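Long-range contacts in fumarate reductase iron-sulfur subunit (Mycolicibacterium smegmatis, PDB 7D6V), which probably carries electrons from succinate oxidation to quinone through its three iron-sulfur clusters, as a subunit of succinate dehydrogenase Sdh1: residues B[47-51]-B[98-103]; B[107-111]-B[165-169]; B[177-182]-B[226-230]. All blocks are in the same frame, centred on the assembly; numbering follows the deposited sequence.

Contact 1. Residues B[47-51]-B[98-103]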
ATOM      1  N   ASP B  47     -11.122  25.387   1.640  1.00 17.33           N
ATOM      2  CA  ASP B  47      -9.918  25.339   2.459  1.00 17.33           C
ATOM      3  C   ASP B  47      -9.932  24.190   3.464  1.00 17.33           C
ATOM      4  O   ASP B  47      -9.205  24.240   4.459  1.00 17.33           O
ATOM      5  CB  ASP B  47      -9.727  26.665   3.190  1.00 17.33           C
ATOM      6  CG  ASP B  47     -10.959  27.085   3.955  1.00 17.33           C
ATOM      7  OD1 ASP B  47     -12.054  26.578   3.639  1.00 17.33           O
ATOM      8  OD2 ASP B  47     -10.834  27.905   4.886  1.00 17.33           O
ATOM      9  N   LEU B  48     -10.741  23.162   3.231  1.00 15.82           N
ATOM     10  CA  LEU B  48     -10.818  22.028   4.143  1.00 15.82           C
ATOM     11  C   LEU B  48      -9.608  21.115   3.968  1.00 15.82           C
ATOM     12  O   LEU B  48      -9.275  20.721   2.848  1.00 15.82           O
ATOM     13  CB  LEU B  48     -12.108  21.246   3.908  1.00 15.82           C
ATOM     14  CG  LEU B  48     -12.223  19.877   4.570  1.00 15.82           C
ATOM     15  CD1 LEU B  48     -12.553  20.036   6.031  1.00 15.82           C
ATOM     16  CD2 LEU B  48     -13.284  19.055   3.871  1.00 15.82           C
ATOM     17  N   ALA B  49      -8.975  20.758   5.083  1.00 15.48           N
ATOM     18  CA  ALA B  49      -7.727  20.004   5.074  1.00 15.48           C
ATOM     19  C   ALA B  49      -7.992  18.503   4.979  1.00 15.48           C
ATOM     20  O   ALA B  49      -8.738  17.953   5.790  1.00 15.48           O
ATOM     21  CB  ALA B  49      -6.942  20.325   6.345  1.00 15.48           C
ATOM     22  N   VAL B  50      -7.382  17.835   3.991  1.00 15.76           N
ATOM     23  CA  VAL B  50      -7.720  16.436   3.714  1.00 15.76           C
ATOM     24  C   VAL B  50      -6.503  15.513   3.668  1.00 15.76           C
ATOM     25  O   VAL B  50      -6.449  14.523   4.406  1.00 15.76           O
ATOM     26  CB  VAL B  50      -8.521  16.315   2.406  1.00 15.76           C
ATOM     27  CG1 VAL B  50      -8.885  14.868   2.144  1.00 15.76           C
ATOM     28  CG2 VAL B  50      -9.770  17.152   2.483  1.00 15.76           C
ATOM     29  N   ARG B  51      -5.527  15.819   2.809  1.00 14.63           N
ATOM     30  CA  ARG B  51      -4.335  14.984   2.596  1.00 14.63           C
ATOM     31  C   ARG B  51      -4.686  13.602   2.029  1.00 14.63           C
ATOM     32  O   ARG B  51      -4.652  12.583   2.714  1.00 14.63           O
ATOM     33  CB  ARG B  51      -3.502  14.829   3.874  1.00 14.63           C
ATOM     34  CG  ARG B  51      -2.176  14.137   3.603  1.00 14.63           C
ATOM     35  CD  ARG B  51      -1.617  13.432   4.816  1.00 14.63           C
ATOM     36  NE  ARG B  51      -0.718  14.293   5.574  1.00 14.63           N
ATOM     37  CZ  ARG B  51      -0.542  14.218   6.887  1.00 14.63           C
ATOM     38  NH1 ARG B  51      -1.199  13.311   7.595  1.00 14.63           N
ATOM     39  NH2 ARG B  51       0.293  15.045   7.491  1.00 14.63           N
ATOM     40  N   MET B  98      -2.817  18.691  12.817  1.00 15.66           N
ATOM     41  CA  MET B  98      -2.345  19.850  12.066  1.00 15.66           C
ATOM     42  C   MET B  98      -3.499  20.796  11.765  1.00 15.66           C
ATOM     43  O   MET B  98      -3.506  21.951  12.203  1.00 15.66           O
ATOM     44  CB  MET B  98      -1.672  19.403  10.767  1.00 15.66           C
ATOM     45  CG  MET B  98      -0.234  18.960  10.914  1.00 15.66           C
ATOM     46  SD  MET B  98       0.396  18.248   9.385  1.00 15.66           S
ATOM     47  CE  MET B  98       2.117  18.009   9.803  1.00 15.66           C
ATOM     48  N   ARG B  99      -4.488  20.311  11.025  1.00 15.48           N
ATOM     49  CA  ARG B  99      -5.701  21.061  10.754  1.00 15.48           C
ATOM     50  C   ARG B  99      -6.833  20.047  10.628  1.00 15.48           C
ATOM     51  O   ARG B  99      -6.725  18.928  11.138  1.00 15.48           O
ATOM     52  CB  ARG B  99      -5.515  21.963   9.523  1.00 15.48           C
ATOM     53  CG  ARG B  99      -6.315  23.243   9.605  1.00 15.48           C
ATOM     54  CD  ARG B  99      -6.405  23.936   8.273  1.00 15.48           C
ATOM     55  NE  ARG B  99      -7.447  24.952   8.278  1.00 15.48           N
ATOM     56  CZ  ARG B  99      -8.037  25.417   7.186  1.00 15.48           C
ATOM     57  NH1 ARG B  99      -7.681  24.958   5.996  1.00 15.48           N
ATOM     58  NH2 ARG B  99      -8.982  26.339   7.286  1.00 15.48           N
ATOM     59  N   ASP B 100      -7.903  20.424   9.926  1.00 14.59           N
ATOM     60  CA  ASP B 100      -9.200  19.759  10.030  1.00 14.59           C
ATOM     61  C   ASP B 100      -9.124  18.234  10.057  1.00 14.59           C
ATOM     62  O   ASP B 100      -9.506  17.605  11.047  1.00 14.59           O
ATOM     63  CB  ASP B 100     -10.086  20.225   8.872  1.00 14.59           C
ATOM     64  CG  ASP B 100     -10.009  21.717   8.648  1.00 14.59           C
ATOM     65  OD1 ASP B 100     -10.259  22.477   9.603  1.00 14.59           O
ATOM     66  OD2 ASP B 100      -9.690  22.134   7.519  1.00 14.59           O
ATOM     67  N   LEU B 101      -8.619  17.615   8.993  1.00 13.85           N
ATOM     68  CA  LEU B 101      -8.532  16.160   8.939  1.00 13.85           C
ATOM     69  C   LEU B 101      -7.098  15.664   8.832  1.00 13.85           C
ATOM     70  O   LEU B 101      -6.882  14.474   8.589  1.00 13.85           O
ATOM     71  CB  LEU B 101      -9.356  15.612   7.773  1.00 13.85           C
ATOM     72  CG  LEU B 101     -10.870  15.821   7.825  1.00 13.85           C
ATOM     73  CD1 LEU B 101     -11.530  15.174   6.626  1.00 13.85           C
ATOM     74  CD2 LEU B 101     -11.453  15.285   9.117  1.00 13.85           C
ATOM     75  N   VAL B 102      -6.118  16.541   9.012  1.00 14.48           N
ATOM     76  CA  VAL B 102      -4.710  16.217   8.832  1.00 14.48           C
ATOM     77  C   VAL B 102      -4.038  16.213  10.195  1.00 14.48           C
ATOM     78  O   VAL B 102      -4.195  17.159  10.974  1.00 14.48           O
ATOM     79  CB  VAL B 102      -4.031  17.218   7.882  1.00 14.48           C
ATOM     80  CG1 VAL B 102      -2.599  16.818   7.623  1.00 14.48           C
ATOM     81  CG2 VAL B 102      -4.797  17.295   6.590  1.00 14.48           C
ATOM     82  N   THR B 103      -3.298  15.149  10.484  1.00 14.35           N
ATOM     83  CA  THR B 103      -2.552  15.033  11.724  1.00 14.35           C
ATOM     84  C   THR B 103      -1.060  15.007  11.427  1.00 14.35           C
ATOM     85  O   THR B 103      -0.632  14.763  10.298  1.00 14.35           O
ATOM     86  CB  THR B 103      -2.948  13.776  12.510  1.00 14.35           C
ATOM     87  OG1 THR B 103      -2.929  12.639  11.640  1.00 14.35           O
ATOM     88  CG2 THR B 103      -4.334  13.936  13.096  1.00 14.35           C
TER
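M98 comes close to R51, its SD 3.7 Å from R51 NH2, and with R99 it forms a classic beta bulge in which both backbone N atoms donate to V102 O. R99 runs out extended past A49, CB beside CB, to form a salt bridge with D47. R99 NH2 and D47 OD2 make a weak bond at 3.4 Å, the carboxylate and guanidinium planes turned 62° apart. D100 OD2 accepts A49 N on its anti lone pair, at 2.9 Å, and, well above the R99 guanidinium plane, makes a long, purely electrostatic pair with R99 NE. L101 N adds a weak bond to A49 O. V102 divides its two methyls: CG2 packs on A49 CB, while CG1, anti to the backbone N (chi1 -176°), sits 3.3 Å above the centre of the R51 guanidinium. That group reaches past V102 to T103 O, which R51 grips end-on with NH1 and NH2, at 3.1 and 3.0 Å. F530 of the succinate dehydrogenase A subunit packs on A49 and V102. The contact thus joins a loop to the hairpin of strands 97-99 and 102-103 in the 2Fe-2S domain. L48 and V50 pack on helix 33-43, and D100 OD1 is held by R12 and G13 of strand 4-14.

Contact 2. Residues B[107-111]-B[165-169]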
ATOM      1  N   PHE B 107       5.789  10.967  14.469  1.00 14.05           N
ATOM      2  CA  PHE B 107       6.223   9.960  15.427  1.00 14.05           C
ATOM      3  C   PHE B 107       6.591   8.664  14.717  1.00 14.05           C
ATOM      4  O   PHE B 107       7.568   7.999  15.080  1.00 14.05           O
ATOM      5  CB  PHE B 107       5.101   9.759  16.454  1.00 14.05           C
ATOM      6  CG  PHE B 107       5.105   8.427  17.142  1.00 14.05           C
ATOM      7  CD1 PHE B 107       5.796   8.249  18.326  1.00 14.05           C
ATOM      8  CD2 PHE B 107       4.381   7.365  16.630  1.00 14.05           C
ATOM      9  CE1 PHE B 107       5.787   7.033  18.968  1.00 14.05           C
ATOM     10  CE2 PHE B 107       4.374   6.145  17.267  1.00 14.05           C
ATOM     11  CZ  PHE B 107       5.076   5.980  18.437  1.00 14.05           C
ATOM     12  N   ASN B 108       5.839   8.312  13.673  1.00 13.53           N
ATOM     13  CA  ASN B 108       6.126   7.101  12.914  1.00 13.53           C
ATOM     14  C   ASN B 108       7.447   7.210  12.162  1.00 13.53           C
ATOM     15  O   ASN B 108       8.252   6.274  12.170  1.00 13.53           O
ATOM     16  CB  ASN B 108       4.981   6.817  11.946  1.00 13.53           C
ATOM     17  CG  ASN B 108       3.632   6.830  12.625  1.00 13.53           C
ATOM     18  OD1 ASN B 108       3.252   5.867  13.282  1.00 13.53           O
ATOM     19  ND2 ASN B 108       2.903   7.926  12.476  1.00 13.53           N
ATOM     20  N   TYR B 109       7.694   8.345  11.509  1.00 13.98           N
ATOM     21  CA  TYR B 109       8.949   8.509  10.787  1.00 13.98           C
ATOM     22  C   TYR B 109      10.135   8.651  11.727  1.00 13.98           C
ATOM     23  O   TYR B 109      11.264   8.346  11.331  1.00 13.98           O
ATOM     24  CB  TYR B 109       8.851   9.707   9.846  1.00 13.98           C
ATOM     25  CG  TYR B 109       7.876   9.470   8.719  1.00 13.98           C
ATOM     26  CD1 TYR B 109       8.258   8.773   7.583  1.00 13.98           C
ATOM     27  CD2 TYR B 109       6.568   9.917   8.804  1.00 13.98           C
ATOM     28  CE1 TYR B 109       7.367   8.540   6.559  1.00 13.98           C
ATOM     29  CE2 TYR B 109       5.672   9.689   7.785  1.00 13.98           C
ATOM     30  CZ  TYR B 109       6.077   9.001   6.665  1.00 13.98           C
ATOM     31  OH  TYR B 109       5.187   8.771   5.645  1.00 13.98           O
ATOM     32  N   GLU B 110       9.906   9.097  12.963  1.00 16.00           N
ATOM     33  CA  GLU B 110      10.972   9.096  13.958  1.00 16.00           C
ATOM     34  C   GLU B 110      11.261   7.684  14.449  1.00 16.00           C
ATOM     35  O   GLU B 110      12.421   7.329  14.683  1.00 16.00           O
ATOM     36  CB  GLU B 110      10.598  10.009  15.122  1.00 16.00           C
ATOM     37  CG  GLU B 110      11.025  11.449  14.924  1.00 16.00           C
ATOM     38  CD  GLU B 110      10.012  12.436  15.461  1.00 16.00           C
ATOM     39  OE1 GLU B 110       9.897  13.539  14.887  1.00 16.00           O
ATOM     40  OE2 GLU B 110       9.328  12.112  16.456  1.00 16.00           O
ATOM     41  N   LYS B 111      10.220   6.866  14.616  1.00 14.85           N
ATOM     42  CA  LYS B 111      10.422   5.468  14.978  1.00 14.85           C
ATOM     43  C   LYS B 111      11.071   4.671  13.859  1.00 14.85           C
ATOM     44  O   LYS B 111      11.745   3.675  14.135  1.00 14.85           O
ATOM     45  CB  LYS B 111       9.091   4.816  15.358  1.00 14.85           C
ATOM     46  CG  LYS B 111       8.499   5.301  16.664  1.00 14.85           C
ATOM     47  CD  LYS B 111       9.446   5.067  17.822  1.00 14.85           C
ATOM     48  CE  LYS B 111       8.810   5.459  19.140  1.00 14.85           C
ATOM     49  NZ  LYS B 111       9.663   5.117  20.307  1.00 14.85           N
ATOM     50  N   LYS B 165       4.565   6.805  24.459  1.00 14.59           N
ATOM     51  CA  LYS B 165       5.012   7.027  23.088  1.00 14.59           C
ATOM     52  C   LYS B 165       6.509   6.793  22.945  1.00 14.59           C
ATOM     53  O   LYS B 165       6.964   6.248  21.933  1.00 14.59           O
ATOM     54  CB  LYS B 165       4.648   8.443  22.645  1.00 14.59           C
ATOM     55  CG  LYS B 165       3.169   8.657  22.399  1.00 14.59           C
ATOM     56  CD  LYS B 165       2.829   8.506  20.934  1.00 14.59           C
ATOM     57  CE  LYS B 165       1.435   9.028  20.635  1.00 14.59           C
ATOM     58  NZ  LYS B 165       1.376  10.511  20.639  1.00 14.59           N
ATOM     59  N   GLU B 166       7.293   7.197  23.943  1.00 16.13           N
ATOM     60  CA  GLU B 166       8.739   7.047  23.863  1.00 16.13           C
ATOM     61  C   GLU B 166       9.210   5.634  24.167  1.00 16.13           C
ATOM     62  O   GLU B 166      10.358   5.301  23.860  1.00 16.13           O
ATOM     63  CB  GLU B 166       9.423   8.024  24.819  1.00 16.13           C
ATOM     64  CG  GLU B 166       9.010   7.852  26.264  1.00 16.13           C
ATOM     65  CD  GLU B 166      10.067   8.338  27.229  1.00 16.13           C
ATOM     66  OE1 GLU B 166      10.637   9.422  26.990  1.00 16.13           O
ATOM     67  OE2 GLU B 166      10.333   7.634  28.227  1.00 16.13           O
ATOM     68  N   ASN B 167       8.361   4.797  24.759  1.00 14.76           N
ATOM     69  CA  ASN B 167       8.752   3.446  25.130  1.00 14.76           C
ATOM     70  C   ASN B 167       8.234   2.378  24.179  1.00 14.76           C
ATOM     71  O   ASN B 167       8.757   1.262  24.187  1.00 14.76           O
ATOM     72  CB  ASN B 167       8.262   3.122  26.546  1.00 14.76           C
ATOM     73  CG  ASN B 167       8.833   4.059  27.587  1.00 14.76           C
ATOM     74  OD1 ASN B 167      10.046   4.218  27.695  1.00 14.76           O
ATOM     75  ND2 ASN B 167       7.956   4.682  28.363  1.00 14.76           N
ATOM     76  N   PHE B 168       7.227   2.687  23.367  1.00 12.50           N
ATOM     77  CA  PHE B 168       6.566   1.708  22.516  1.00 12.50           C
ATOM     78  C   PHE B 168       6.668   2.157  21.068  1.00 12.50           C
ATOM     79  O   PHE B 168       6.376   3.315  20.752  1.00 12.50           O
ATOM     80  CB  PHE B 168       5.102   1.544  22.931  1.00 12.50           C
ATOM     81  CG  PHE B 168       4.402   0.394  22.273  1.00 12.50           C
ATOM     82  CD1 PHE B 168       4.869  -0.894  22.424  1.00 12.50           C
ATOM     83  CD2 PHE B 168       3.257   0.601  21.526  1.00 12.50           C
ATOM     84  CE1 PHE B 168       4.221  -1.954  21.831  1.00 12.50           C
ATOM     85  CE2 PHE B 168       2.604  -0.456  20.932  1.00 12.50           C
ATOM     86  CZ  PHE B 168       3.087  -1.734  21.084  1.00 12.50           C
ATOM     87  N   ALA B 169       7.079   1.241  20.191  1.00 12.70           N
ATOM     88  CA  ALA B 169       7.243   1.578  18.783  1.00 12.70           C
ATOM     89  C   ALA B 169       5.933   1.489  18.014  1.00 12.70           C
ATOM     90  O   ALA B 169       5.752   2.207  17.026  1.00 12.70           O
ATOM     91  CB  ALA B 169       8.286   0.664  18.142  1.00 12.70           C
TER
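K111, one helical turn beyond F107, brings its CA within 6.3 Å of the CA of A169, whereas F107 and K165 at the other end of the contact stand 8.3 Å apart at their CA atoms. The F107 ring fills the wider end. CG lies anti to the backbone N (chi1 156°), which carries the ring out to the loop 165-169. There K165 lays its aliphatic chain over one face, CD 4.1 Å from the ring centroid in a CH-pi contact offset toward the rim. K111 CG lies over the opposite face, so two lysine chains sandwich the ring. At the ring edge, in its plane, come two backbone carbonyls, with K165 O 3.3 Å from CE1 and F168 O 3.8 Å from CZ of F107. K111 then bends at chi2 and sends its ammonium among the same loop carbonyls, where NZ gives a weak hydrogen bond to K165 O, at 3.3 Å. The K165 ammonium turns instead to a salt bridge with E162. Helix 107-112 is thereby packed against the loop between helices 156-159 and 171-181. F173 of the latter helix touches K111, H174 meets the ring of F168, and Q152 of helix 150-154 bonds to both N108 OD1 and A169 O.

Contact 3. Residues B[177-182]-B[226-230]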
ATOM      1  N   ILE B 177      10.195  -5.165  12.645  1.00 12.53           N
ATOM      2  CA  ILE B 177      11.224  -5.956  13.314  1.00 12.53           C
ATOM      3  C   ILE B 177      11.044  -7.437  13.005  1.00 12.53           C
ATOM      4  O   ILE B 177      12.015  -8.153  12.750  1.00 12.53           O
ATOM      5  CB  ILE B 177      11.207  -5.689  14.831  1.00 12.53           C
ATOM      6  CG1 ILE B 177      11.679  -4.266  15.128  1.00 12.53           C
ATOM      7  CG2 ILE B 177      12.082  -6.689  15.564  1.00 12.53           C
ATOM      8  CD1 ILE B 177      11.528  -3.869  16.574  1.00 12.53           C
ATOM      9  N   ALA B 178       9.799  -7.919  13.027  1.00 12.83           N
ATOM     10  CA  ALA B 178       9.540  -9.315  12.678  1.00 12.83           C
ATOM     11  C   ALA B 178       9.904  -9.604  11.227  1.00 12.83           C
ATOM     12  O   ALA B 178      10.442 -10.673  10.912  1.00 12.83           O
ATOM     13  CB  ALA B 178       8.074  -9.656  12.936  1.00 12.83           C
ATOM     14  N   GLU B 179       9.608  -8.666  10.329  1.00 13.69           N
ATOM     15  CA  GLU B 179       9.941  -8.830   8.918  1.00 13.69           C
ATOM     16  C   GLU B 179      11.447  -8.925   8.716  1.00 13.69           C
ATOM     17  O   GLU B 179      11.922  -9.729   7.905  1.00 13.69           O
ATOM     18  CB  GLU B 179       9.345  -7.670   8.118  1.00 13.69           C
ATOM     19  CG  GLU B 179       9.407  -7.807   6.605  1.00 13.69           C
ATOM     20  CD  GLU B 179      10.734  -7.365   6.025  1.00 13.69           C
ATOM     21  OE1 GLU B 179      11.380  -6.487   6.630  1.00 13.69           O
ATOM     22  OE2 GLU B 179      11.135  -7.898   4.971  1.00 13.69           O
ATOM     23  N   LEU B 180      12.214  -8.110   9.438  1.00 13.39           N
ATOM     24  CA  LEU B 180      13.667  -8.185   9.325  1.00 13.39           C
ATOM     25  C   LEU B 180      14.225  -9.424  10.013  1.00 13.39           C
ATOM     26  O   LEU B 180      15.244  -9.968   9.576  1.00 13.39           O
ATOM     27  CB  LEU B 180      14.302  -6.922   9.900  1.00 13.39           C
ATOM     28  CG  LEU B 180      14.199  -5.684   9.012  1.00 13.39           C
ATOM     29  CD1 LEU B 180      14.580  -4.440   9.783  1.00 13.39           C
ATOM     30  CD2 LEU B 180      15.071  -5.844   7.787  1.00 13.39           C
ATOM     31  N   ASP B 181      13.573  -9.884  11.081  1.00 13.56           N
ATOM     32  CA  ASP B 181      14.020 -11.080  11.785  1.00 13.56           C
ATOM     33  C   ASP B 181      13.777 -12.343  10.971  1.00 13.56           C
ATOM     34  O   ASP B 181      14.566 -13.289  11.050  1.00 13.56           O
ATOM     35  CB  ASP B 181      13.313 -11.172  13.137  1.00 13.56           C
ATOM     36  CG  ASP B 181      14.058 -12.035  14.129  1.00 13.56           C
ATOM     37  OD1 ASP B 181      15.182 -11.663  14.519  1.00 13.56           O
ATOM     38  OD2 ASP B 181      13.516 -13.083  14.533  1.00 13.56           O
ATOM     39  N   MET B 182      12.702 -12.380  10.191  1.00 13.68           N
ATOM     40  CA  MET B 182      12.390 -13.545   9.375  1.00 13.68           C
ATOM     41  C   MET B 182      13.011 -13.484   7.986  1.00 13.68           C
ATOM     42  O   MET B 182      12.793 -14.399   7.189  1.00 13.68           O
ATOM     43  CB  MET B 182      10.873 -13.718   9.262  1.00 13.68           C
ATOM     44  CG  MET B 182      10.225 -14.269  10.518  1.00 13.68           C
ATOM     45  SD  MET B 182       8.463 -13.918  10.609  1.00 13.68           S
ATOM     46  CE  MET B 182       8.194 -14.029  12.371  1.00 13.68           C
ATOM     47  N   PRO B 226       4.673 -14.401  17.452  1.00 11.25           N
ATOM     48  CA  PRO B 226       5.967 -15.057  17.193  1.00 11.25           C
ATOM     49  C   PRO B 226       7.159 -14.312  17.768  1.00 11.25           C
ATOM     50  O   PRO B 226       8.086 -14.945  18.291  1.00 11.25           O
ATOM     51  CB  PRO B 226       6.017 -15.114  15.662  1.00 11.25           C
ATOM     52  CG  PRO B 226       4.612 -15.159  15.253  1.00 11.25           C
ATOM     53  CD  PRO B 226       3.878 -14.289  16.216  1.00 11.25           C
ATOM     54  N   MET B 227       7.162 -12.980  17.700  1.00 11.91           N
ATOM     55  CA  MET B 227       8.281 -12.231  18.258  1.00 11.91           C
ATOM     56  C   MET B 227       8.290 -12.300  19.777  1.00 11.91           C
ATOM     57  O   MET B 227       9.359 -12.337  20.391  1.00 11.91           O
ATOM     58  CB  MET B 227       8.248 -10.781  17.786  1.00 11.91           C
ATOM     59  CG  MET B 227       8.636 -10.610  16.335  1.00 11.91           C
ATOM     60  SD  MET B 227      10.375 -10.962  16.017  1.00 11.91           S
ATOM     61  CE  MET B 227      11.173  -9.948  17.253  1.00 11.91           C
ATOM     62  N   LYS B 228       7.113 -12.322  20.401  1.00 11.18           N
ATOM     63  CA  LYS B 228       7.055 -12.509  21.846  1.00 11.18           C
ATOM     64  C   LYS B 228       7.588 -13.880  22.239  1.00 11.18           C
ATOM     65  O   LYS B 228       8.281 -14.018  23.251  1.00 11.18           O
ATOM     66  CB  LYS B 228       5.625 -12.322  22.346  1.00 11.18           C
ATOM     67  CG  LYS B 228       5.202 -10.873  22.464  1.00 11.18           C
ATOM     68  CD  LYS B 228       3.728 -10.753  22.781  1.00 11.18           C
ATOM     69  CE  LYS B 228       3.328  -9.305  23.012  1.00 11.18           C
ATOM     70  NZ  LYS B 228       3.573  -8.861  24.408  1.00 11.18           N
ATOM     71  N   GLU B 229       7.281 -14.903  21.443  1.00 11.80           N
ATOM     72  CA  GLU B 229       7.810 -16.235  21.715  1.00 11.80           C
ATOM     73  C   GLU B 229       9.326 -16.281  21.551  1.00 11.80           C
ATOM     74  O   GLU B 229      10.020 -16.943  22.329  1.00 11.80           O
ATOM     75  CB  GLU B 229       7.130 -17.256  20.809  1.00 11.80           C
ATOM     76  CG  GLU B 229       5.679 -17.516  21.164  1.00 11.80           C
ATOM     77  CD  GLU B 229       5.521 -18.180  22.520  1.00 11.80           C
ATOM     78  OE1 GLU B 229       5.991 -19.324  22.687  1.00 11.80           O
ATOM     79  OE2 GLU B 229       4.931 -17.556  23.424  1.00 11.80           O
ATOM     80  N   ARG B 230       9.862 -15.587  20.546  1.00 12.35           N
ATOM     81  CA  ARG B 230      11.315 -15.526  20.381  1.00 12.35           C
ATOM     82  C   ARG B 230      11.978 -14.760  21.523  1.00 12.35           C
ATOM     83  O   ARG B 230      13.051 -15.147  22.010  1.00 12.35           O
ATOM     84  CB  ARG B 230      11.651 -14.904  19.029  1.00 12.35           C
ATOM     85  CG  ARG B 230      11.117 -15.714  17.867  1.00 12.35           C
ATOM     86  CD  ARG B 230      11.347 -15.059  16.525  1.00 12.35           C
ATOM     87  NE  ARG B 230      10.849 -15.909  15.449  1.00 12.35           N
ATOM     88  CZ  ARG B 230      11.400 -16.002  14.245  1.00 12.35           C
ATOM     89  NH1 ARG B 230      12.476 -15.291  13.946  1.00 12.35           N
ATOM     90  NH2 ARG B 230      10.875 -16.807  13.336  1.00 12.35           N
TER
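M227 lies at the apolar centre, its CG 3.6 Å from A178 CB, where the backbones of the two helices come nearest. Bends at chi2 and chi3 fold the rest of the thioether back along helix 177-181: M227 SD passes 3.8 Å from A178 CA, and CE ends 3.8 Å from I177 CG2, the two side chains crossing at about a right angle. A small residue opposite a long flexible one thus fills the interface, where the axes of segments 177-181 and 226-230 approach to 11.0 Å and cross at 67°. On the other flank M182 reaches across in an extended chain, and its CE meets P226 CB at 4.1 Å. P226 marks a kink in its helix, since its N makes no bond to the preceding turn. Both helices belong to the helical dicluster part, of the bacterial-ferredoxin type, that holds the 4Fe-4S and 3Fe-4S clusters, and the side chain of P226 is about 10 Å from the 3Fe-4S cluster. Further out, M182 CE also lies over one face of the R230 guanidinium, 3.9 Å above its plane and offset toward the rim. R230, extended from CG to NE, and D181 lie alongside each other, pointing opposite ways. R230 NH1 donates a hydrogen bond, part of a salt bridge, to D181 OD2, modelled 2.5 Å apart, on the anti side and 26° out of the carboxylate plane. K191 is a long, weak second partner of OD2. At this buried polar edge the membrane anchor subunit takes over: its G215 O accepts R230 NH2, and its K218 bonds to D181 O.

In the fold
The three contacts follow one another in series along the chain, and none nests within or crosses another. Contact 1 closes a loop holding the 2Fe-2S cysteines, from C54 to C74, and ties its start, residues 47-51, to the hairpin at 98-103. Only a few residues later helix 107-112 opens contact 2, whose loop includes C145, C148 and C151 of the 4Fe-4S pocket and C155 of the 3Fe-4S pocket; this contact joins the N-terminal and dicluster portions. Contact 3 starts on helix 171-181 and closes on helix 219-235, spanning C203 and C209 of the 3Fe-4S pocket and C213 of the 4Fe-4S pocket. Contacts 1 and 3 lie on opposite sides of the chain's centre, 36 Å apart between their centres.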